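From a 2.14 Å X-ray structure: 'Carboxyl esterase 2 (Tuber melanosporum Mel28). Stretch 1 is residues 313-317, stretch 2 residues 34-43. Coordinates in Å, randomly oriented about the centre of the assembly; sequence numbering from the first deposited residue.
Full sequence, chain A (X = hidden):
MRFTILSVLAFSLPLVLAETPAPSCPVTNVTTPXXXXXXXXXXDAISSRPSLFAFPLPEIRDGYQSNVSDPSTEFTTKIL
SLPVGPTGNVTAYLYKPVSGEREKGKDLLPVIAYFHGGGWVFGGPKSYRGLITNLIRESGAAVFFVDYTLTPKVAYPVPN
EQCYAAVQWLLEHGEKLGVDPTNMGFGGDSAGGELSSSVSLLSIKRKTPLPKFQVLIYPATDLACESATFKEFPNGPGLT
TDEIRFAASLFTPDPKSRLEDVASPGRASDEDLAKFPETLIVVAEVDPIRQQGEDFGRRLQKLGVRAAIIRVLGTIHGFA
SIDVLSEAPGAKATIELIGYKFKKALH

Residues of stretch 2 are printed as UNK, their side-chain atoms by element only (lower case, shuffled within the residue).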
# COMPACT_ATOMS: atom_id res chain seq x y z
N LEU A 313 5.96 -3.37 -5.26
CA LEU A 313 6.80 -3.76 -6.39
C LEU A 313 8.24 -3.27 -6.24
O LEU A 313 8.50 -2.25 -5.59
CB LEU A 313 6.20 -3.24 -7.71
CG LEU A 313 5.18 -4.17 -8.36
CD1 LEU A 313 3.92 -4.31 -7.48
CD2 LEU A 313 4.83 -3.68 -9.75
N GLY A 314 9.18 -4.02 -6.81
CA GLY A 314 10.58 -3.62 -6.86
C GLY A 314 11.37 -3.80 -5.57
O GLY A 314 12.50 -3.32 -5.44
N THR A 315 10.79 -4.48 -4.59
CA THR A 315 11.50 -4.67 -3.33
C THR A 315 11.53 -6.14 -2.95
O THR A 315 10.92 -6.98 -3.61
CB THR A 315 10.90 -3.83 -2.20
OG1 THR A 315 11.79 -3.83 -1.07
CG2 THR A 315 9.54 -4.37 -1.79
N ILE A 316 12.25 -6.44 -1.87
CA ILE A 316 12.57 -7.82 -1.49
C ILE A 316 12.25 -8.10 -0.03
O ILE A 316 11.94 -7.19 0.74
CB ILE A 316 14.08 -8.11 -1.71
CG1 ILE A 316 14.93 -7.18 -0.83
CG2 ILE A 316 14.43 -7.99 -3.19
CD1 ILE A 316 16.41 -7.38 -0.99
N HIS A 317 12.35 -9.37 0.35
CA HIS A 317 12.12 -9.81 1.72
C HIS A 317 12.98 -8.99 2.70
O HIS A 317 14.15 -8.72 2.43
CB HIS A 317 12.43 -11.30 1.86
CG HIS A 317 11.82 -11.94 3.06
ND1 HIS A 317 10.54 -12.47 3.06
CD2 HIS A 317 12.29 -12.12 4.32
CE1 HIS A 317 10.27 -12.96 4.26
NE2 HIS A 317 11.32 -12.77 5.04
N UNK A 34 13.77 -4.50 -12.63
CA UNK A 34 12.70 -4.99 -11.76
C UNK A 34 12.84 -4.47 -10.33
O UNK A 34 11.85 -4.17 -9.68
c UNK A 34 12.67 -6.52 -11.77
o UNK A 34 13.13 -9.21 -12.30
c UNK A 34 13.95 -8.68 -11.55
c UNK A 34 13.98 -7.17 -11.38
n UNK A 34 14.84 -9.37 -10.84
N UNK A 35 14.08 -4.35 -9.85
CA UNK A 35 14.31 -3.81 -8.51
C UNK A 35 14.58 -2.31 -8.61
O UNK A 35 15.23 -1.86 -9.55
c UNK A 35 14.11 -6.02 -6.34
c UNK A 35 16.60 -6.39 -6.57
c UNK A 35 15.50 -4.52 -7.85
c UNK A 35 15.32 -5.93 -7.27
N UNK A 36 14.09 -1.53 -7.65
CA UNK A 36 14.42 -0.11 -7.60
C UNK A 36 15.91 0.04 -7.25
O UNK A 36 16.48 -0.85 -6.61
c UNK A 36 13.54 0.64 -6.59
o UNK A 36 14.85 1.13 -4.66
o UNK A 36 13.40 -0.52 -4.49
c UNK A 36 13.96 0.39 -5.14
N UNK A 37 16.55 1.15 -7.66
CA UNK A 37 18.00 1.36 -7.46
C UNK A 37 18.52 1.17 -6.03
O UNK A 37 19.60 0.60 -5.87
c UNK A 37 18.19 2.81 -7.91
c UNK A 37 17.17 3.00 -8.96
c UNK A 37 15.96 2.22 -8.49
N UNK A 38 17.80 1.65 -5.03
CA UNK A 38 18.27 1.52 -3.65
C UNK A 38 18.31 0.06 -3.21
O UNK A 38 19.27 -0.38 -2.56
c UNK A 38 16.72 4.63 -1.92
c UNK A 38 17.39 2.30 -2.66
c UNK A 38 17.81 2.01 -1.23
c UNK A 38 17.51 3.80 -2.91
N UNK A 39 17.26 -0.67 -3.56
CA UNK A 39 17.15 -2.09 -3.23
C UNK A 39 18.16 -2.91 -4.02
O UNK A 39 18.76 -3.86 -3.51
c UNK A 39 15.63 -4.10 -3.18
o UNK A 39 14.81 -1.89 -2.63
c UNK A 39 15.72 -2.60 -3.49
N UNK A 40 18.33 -2.55 -5.29
CA UNK A 40 19.31 -3.18 -6.16
C UNK A 40 20.72 -2.98 -5.62
O UNK A 40 21.52 -3.91 -5.61
o UNK A 40 18.60 -5.07 -9.20
c UNK A 40 20.07 -3.29 -8.59
n UNK A 40 20.61 -5.63 -8.40
c UNK A 40 19.19 -2.61 -7.57
c UNK A 40 19.69 -4.74 -8.76
N UNK A 41 21.02 -1.77 -5.17
CA UNK A 41 22.33 -1.46 -4.58
C UNK A 41 22.59 -2.30 -3.34
O UNK A 41 23.69 -2.79 -3.13
c UNK A 41 22.41 0.02 -4.23
N UNK A 42 21.57 -2.45 -2.51
CA UNK A 42 21.69 -3.29 -1.32
C UNK A 42 21.93 -4.76 -1.69
O UNK A 42 22.76 -5.43 -1.08
c UNK A 42 19.88 -5.37 0.64
c UNK A 42 19.89 -6.23 1.72
c UNK A 42 21.04 -3.73 1.93
c UNK A 42 20.48 -5.84 2.90
c UNK A 42 20.45 -3.17 -0.45
c UNK A 42 21.06 -4.59 3.01
o UNK A 42 20.49 -6.69 3.98
c UNK A 42 20.45 -4.11 0.73
N UNK A 43 21.16 -5.26 -2.65
CA UNK A 43 21.28 -6.63 -3.11
C UNK A 43 22.67 -6.89 -3.68
O UNK A 43 23.27 -7.94 -3.46
c UNK A 43 20.22 -6.94 -4.16
O HOH W 1 10.72 -0.70 -4.67
O HOH W 2 13.28 -1.64 -0.51

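Position 34 carries three side-chain carbons in an unbranched run, the third bearing one oxygen and one nitrogen, an amide. This side chain stays clear of stretch 1, but the backbone O lies 3.1 Å from Gly314 CA in a CA-H...O contact. The residue is Gln34.

Position 35 has four carbons, forked at the second, and one terminal methyl packs against the turn; the branching identifies Leu35. Its CD2 is 3.3 Å from Gly314 O and 3.7 Å from Ile316 CG2.

At position 36, two carbons end in two oxygens, a carboxylate; one of these oxygens and the backbone N both lie near Gly314 O. This is Asp36. Its backbone N donates a hydrogen bond to Gly314 O (3.3 Å), nearly straight at 164°. Its OD1 also lies 3.1 Å from Gly314 O, but both atoms are acceptors and no bond joins them.

Position 37 has three carbons closing a ring onto the backbone N, the mark of Pro37, which begins the helix and points away from stretch 1.

Four carbons at position 38, forked at the first with one arm two carbons long, define Ile38, which is out of reach of stretch 1. Its N makes a weak bond to Asp36 OD2 (3.0 Å).

Position 39 has a CB bearing one oxygen and one carbon and pointing toward stretch 1, with the methyl 3.9 Å from Ile316 CG1. This is Thr39, whose N donates to Asp36 OD2 (3.2 Å), completing the helix cap, and whose OG1 donates to Asp36 OD1 (2.7 Å).

Position 40 again shows three carbons ending in an oxygen and a nitrogen; Gln40 makes no contact with stretch 1. The single carbon at position 41 gives Ala41, also remote.

Position 42 has one carbon followed by a six-carbon ring bearing an oxygen; a ring carbon lies 4.3 Å from Ile316 CD1, which approaches the ring obliquely. This is Tyr42. Position 43, with one carbon, is Ala43, its N bonded to Thr39 O (2.9 Å) as the helix continues.

The contact joins a polar backbone anchor to an apolar patch. Gly314, with positive phi, presents its carbonyl to Asp36 N, while its bare CA lies close to Gln34 O; an ideal CB would sit 3.4 Å from that same oxygen. Beyond the turn, Ile316 points toward the helix and meets Leu35, Thr39 and Tyr42. Water extends the polar side: water 1 is hydrogen-bonded to Asp36 OD1 (2.7 Å) and to Leu313 O (2.9 Å), and water 2 links Thr39 OG1 (2.6 Å) to Thr315 OG1 (2.7 Å), bridging hydroxyls that stand 3.9 Å apart.

Stretch 2, residues 34-43: QLDPITQAYA
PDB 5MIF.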